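Local coordinates for 82 prophage-derived uncharacterized protein ybcO (Escherichia coli K-12, PDB 3G27) that binds zinc through four cysteine sulfurs and is probably a prophage-encoded nuclease, at residues A[52-55]-A[56-59]; A[58-61]-A[62-65]. All blocks are in the same frame, centred on the assembly; numbering follows the deposited sequence.

The two contacts follow each other along the chain and overlap at His58 and Asp59, their centres about 8 Å apart. Contact 1 covers the start of helix 55-61, where strand 50-53 passes through Cys54 into the first turn and two cysteines hold the zinc ion; contact 2 covers the other end of the same helix, where the chain leaves it at Arg63 and heads for helix 70-90. Strand 50-53 pairs antiparallel with strand 29-32, which ends at His32, the predicted proton acceptor. The short helix thus has a metal-bound, capped start and a Schellman finish fastened by salt bridges, the first partly buried and the second at the surface.

Contact 1: A[52-55]-A[56-59]; sequences IACS and ACHD. With ZN (zinc ion), chain B.
Cys54 and Cys57 meet at the zinc ion, Cys54 from the N-cap just before helix 55-61 and Cys57 from its first turn. Cys54 SG lies 2.3 Å from the zinc and Cys57 SG 2.4 Å from it. The two side chains arrive by different torsions: SG of Cys54 sits between its own backbone N and carbonyl carbon (chi1 71°), whereas SG of Cys57 stands opposite its carbonyl carbon (chi1 -78°), which turns both sulfurs to the same metal. Cys13 and Cys21 complete the four-sulfur site. The Cys54 sulfur has a second task at the N-cap of the helix: it accepts the backbone N-H of Cys57 at 3.4 Å (Cys57 N to Cys54 SG) along a nearly straight path, 165° at the hydrogen. Such an N-H would be expected to draw off some of the thiolate's charge. A CxxC pair at the start of a helix that follows the second strand of a two-stranded antiparallel sheet, with two further cysteines from earlier in the chain, resembles the treble-clef zinc finger, a scaffold also found in HNH nucleases. Among the backbone bonds, His58 N gives its hydrogen to Cys54 O at 2.9 Å, and Asp59 N gives its own to Ser55 O at 3.1 Å. A water joins the second of these carbonyls to a side chain, donating to Ser55 O and, at 2.9 Å from the water oxygen, to Asp59 OD1, an oxygen that also takes part in a salt bridge with Arg64. Apolar contact is slight: Ala53 CB lies 4.4 Å from Cys57 CB and 4.2 Å from His58 CB, while the imidazole leads away from 52-55 and packs on Val29 and Ala31 of strand 29-32.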
loop_
_atom_site.group_PDB
_atom_site.type_symbol
_atom_site.label_atom_id
_atom_site.label_comp_id
_atom_site.label_asym_id
_atom_site.label_seq_id
_atom_site.Cartn_x
_atom_site.Cartn_y
_atom_site.Cartn_z
ATOM N N ILE A 52 10.210 4.256 1.592
ATOM C CA ILE A 52 11.605 4.600 1.325
ATOM C C ILE A 52 11.666 4.697 -0.192
ATOM O O ILE A 52 11.225 3.783 -0.897
ATOM C CB ILE A 52 12.608 3.476 1.782
ATOM C CG1 ILE A 52 12.411 3.066 3.265
ATOM C CG2 ILE A 52 14.019 3.914 1.597
ATOM C CD1 ILE A 52 13.048 1.708 3.621
ATOM N N ALA A 53 12.191 5.798 -0.694
ATOM C CA ALA A 53 12.258 6.010 -2.120
ATOM C C ALA A 53 13.533 6.775 -2.396
ATOM O O ALA A 53 13.862 7.689 -1.655
ATOM C CB ALA A 53 11.022 6.810 -2.587
ATOM N N CYS A 54 14.253 6.373 -3.444
ATOM C CA CYS A 54 15.382 7.136 -3.983
ATOM C C CYS A 54 14.859 8.402 -4.611
ATOM O O CYS A 54 13.669 8.515 -4.854
ATOM C CB CYS A 54 16.130 6.352 -5.049
ATOM S SG CYS A 54 15.228 6.143 -6.644
ATOM N N SER A 55 15.755 9.350 -4.880
ATOM C CA SER A 55 15.363 10.674 -5.308
ATOM C C SER A 55 14.512 10.658 -6.577
ATOM O O SER A 55 13.550 11.415 -6.706
ATOM C CB SER A 55 16.600 11.562 -5.487
ATOM O OG SER A 55 17.584 10.984 -6.341
ATOM N N ALA A 56 14.864 9.761 -7.487
ATOM C CA ALA A 56 14.188 9.611 -8.774
ATOM C C ALA A 56 12.797 9.039 -8.629
ATOM O O ALA A 56 11.833 9.521 -9.202
ATOM C CB ALA A 56 15.020 8.709 -9.668
ATOM N N CYS A 57 12.699 7.967 -7.871
ATOM C CA CYS A 57 11.392 7.340 -7.647
ATOM C C CYS A 57 10.477 8.269 -6.868
ATOM O O CYS A 57 9.299 8.349 -7.128
ATOM C CB CYS A 57 11.568 6.004 -6.917
ATOM S SG CYS A 57 12.105 4.676 -7.987
ATOM N N HIS A 58 11.038 9.021 -5.925
ATOM C CA HIS A 58 10.263 9.981 -5.181
ATOM C C HIS A 58 9.637 11.014 -6.124
ATOM O O HIS A 58 8.450 11.267 -6.062
ATOM C CB HIS A 58 11.192 10.650 -4.189
ATOM C CG HIS A 58 10.518 11.569 -3.240
ATOM N ND1 HIS A 58 11.211 12.525 -2.534
ATOM C CD2 HIS A 58 9.222 11.665 -2.850
ATOM C CE1 HIS A 58 10.362 13.172 -1.745
ATOM N NE2 HIS A 58 9.153 12.671 -1.923
ATOM N N ASP A 59 10.431 11.614 -7.005
ATOM C CA ASP A 59 9.906 12.614 -7.942
ATOM C C ASP A 59 8.828 12.030 -8.853
ATOM O O ASP A 59 7.841 12.674 -9.129
ATOM C CB ASP A 59 11.021 13.212 -8.753
ATOM C CG ASP A 59 11.970 14.071 -7.916
ATOM O OD1 ASP A 59 11.574 14.474 -6.809
ATOM O OD2 ASP A 59 13.113 14.372 -8.374
HETATM ZN ZN ZN B . 14.060 4.120 -6.742
HETATM O O HOH W 1 13.997 13.966 -5.333
#

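Contact 2: A[58-61]-A[62-65]; sequences HDEI and DRRT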
loop_
_atom_site.group_PDB
_atom_site.type_symbol
_atom_site.label_atom_id
_atom_site.label_comp_id
_atom_site.label_asym_id
_atom_site.label_seq_id
_atom_site.Cartn_x
_atom_site.Cartn_y
_atom_site.Cartn_z
ATOM N N HIS A 58 11.038 9.021 -5.925
ATOM C CA HIS A 58 10.263 9.981 -5.181
ATOM C C HIS A 58 9.637 11.014 -6.124
ATOM O O HIS A 58 8.450 11.267 -6.062
ATOM C CB HIS A 58 11.192 10.650 -4.189
ATOM C CG HIS A 58 10.518 11.569 -3.240
ATOM N ND1 HIS A 58 11.211 12.525 -2.534
ATOM C CD2 HIS A 58 9.222 11.665 -2.850
ATOM C CE1 HIS A 58 10.362 13.172 -1.745
ATOM N NE2 HIS A 58 9.153 12.671 -1.923
ATOM N N ASP A 59 10.431 11.614 -7.005
ATOM C CA ASP A 59 9.906 12.614 -7.942
ATOM C C ASP A 59 8.828 12.030 -8.853
ATOM O O ASP A 59 7.841 12.674 -9.129
ATOM C CB ASP A 59 11.021 13.212 -8.753
ATOM C CG ASP A 59 11.970 14.071 -7.916
ATOM O OD1 ASP A 59 11.574 14.474 -6.809
ATOM O OD2 ASP A 59 13.113 14.372 -8.374
ATOM N N GLU A 60 8.993 10.786 -9.251
ATOM C CA GLU A 60 8.016 10.086 -10.117
ATOM C C GLU A 60 6.737 9.731 -9.402
ATOM O O GLU A 60 5.653 9.933 -9.949
ATOM C CB GLU A 60 8.617 8.827 -10.708
ATOM C CG GLU A 60 7.730 8.074 -11.748
ATOM C CD GLU A 60 7.619 8.759 -13.103
ATOM O OE1 GLU A 60 8.486 9.589 -13.466
ATOM O OE2 GLU A 60 6.644 8.455 -13.818
ATOM N N ILE A 61 6.833 9.203 -8.189
ATOM C CA ILE A 61 5.618 8.826 -7.477
ATOM C C ILE A 61 4.809 10.073 -7.100
ATOM O O ILE A 61 3.590 10.005 -7.026
ATOM C CB ILE A 61 5.860 7.862 -6.251
ATOM C CG1 ILE A 61 6.581 8.563 -5.079
ATOM C CG2 ILE A 61 6.555 6.585 -6.702
ATOM C CD1 ILE A 61 6.683 7.697 -3.759
ATOM N N ASP A 62 5.489 11.206 -6.866
ATOM C CA ASP A 62 4.829 12.491 -6.608
ATOM C C ASP A 62 4.315 13.191 -7.879
ATOM O O ASP A 62 3.621 14.190 -7.800
ATOM C CB ASP A 62 5.797 13.450 -5.895
ATOM C CG ASP A 62 5.987 13.123 -4.418
ATOM O OD1 ASP A 62 5.434 12.110 -3.944
ATOM O OD2 ASP A 62 6.696 13.901 -3.734
ATOM N N ARG A 63 4.649 12.647 -9.040
ATOM C CA ARG A 63 4.278 13.170 -10.381
ATOM C C ARG A 63 4.977 14.465 -10.741
ATOM O O ARG A 63 4.540 15.175 -11.632
ATOM C CB ARG A 63 2.753 13.275 -10.593
ATOM C CG ARG A 63 1.939 12.057 -10.125
ATOM C CD ARG A 63 2.523 10.712 -10.598
ATOM N NE ARG A 63 2.336 10.527 -12.037
ATOM C CZ ARG A 63 3.105 9.769 -12.818
ATOM N NH1 ARG A 63 2.823 9.664 -14.112
ATOM N NH2 ARG A 63 4.159 9.119 -12.322
ATOM N N ARG A 64 6.089 14.755 -10.076
ATOM C CA ARG A 64 6.984 15.828 -10.528
ATOM C C ARG A 64 7.641 15.427 -11.850
ATOM O O ARG A 64 7.959 16.287 -12.698
ATOM C CB ARG A 64 8.018 16.164 -9.459
ATOM C CG ARG A 64 7.444 16.989 -8.333
ATOM C CD ARG A 64 8.538 17.530 -7.388
ATOM N NE ARG A 64 9.177 16.445 -6.659
ATOM C CZ ARG A 64 8.669 15.848 -5.576
ATOM N NH1 ARG A 64 7.517 16.225 -5.047
ATOM N NH2 ARG A 64 9.320 14.853 -5.012
ATOM N N THR A 65 7.802 14.119 -12.043
ATOM C CA THR A 65 8.128 13.542 -13.349
ATOM C C THR A 65 7.033 12.574 -13.674
ATOM O O THR A 65 6.336 12.090 -12.783
ATOM C CB THR A 65 9.521 12.825 -13.377
ATOM O OG1 THR A 65 9.583 11.746 -12.413
ATOM C CG2 THR A 65 10.644 13.823 -13.131
HETATM O O HOH W 2 6.014 11.699 -1.333
#
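Arg64 bends back at its third torsion and brings its guanidinium to Asp59 side-on, NE and NH2 both gripping the single oxygen OD1. The NH2 bond, 2.9 Å to Asp59 OD1, lies in the guanidinium plane and uses the anti lone pair, while NE meets the same oxygen from above the carboxylate. Within the turn, NH1 of Arg64 also binds Asp62 OD2 at 2.8 Å, making a three-residue salt-bridge network. NH2 stands over the centre of the His58 ring, 3.7 Å above its plane, with guanidinium and imidazole almost perpendicular (85°). Arg63, folded at chi2 and chi3, curls back to Glu60. Its NH2 reaches Glu60 O at 2.9 Å and Glu60 OE2 at 3.0 Å, the latter bond a salt bridge made from above the carboxylate. The Glu60 chain, bent at CB-CG (chi2 73°), leaves OE1 to receive the hydroxyl hydrogen of Thr65, with OG1 2.6 Å away. Backbone N-H groups of Phe67 and Val68 bind the same carboxylate, so this buried charge has several partners. In the backbone, Arg64 N makes a weak bond to Asp59 O (2.9 Å) and Arg63 N bonds to Glu60 O; Thr65 N adds a further bond to Asp59 O. With Arg63 at positive phi (70°), the first two bonds make the turn a Schellman motif ending helix 55-61.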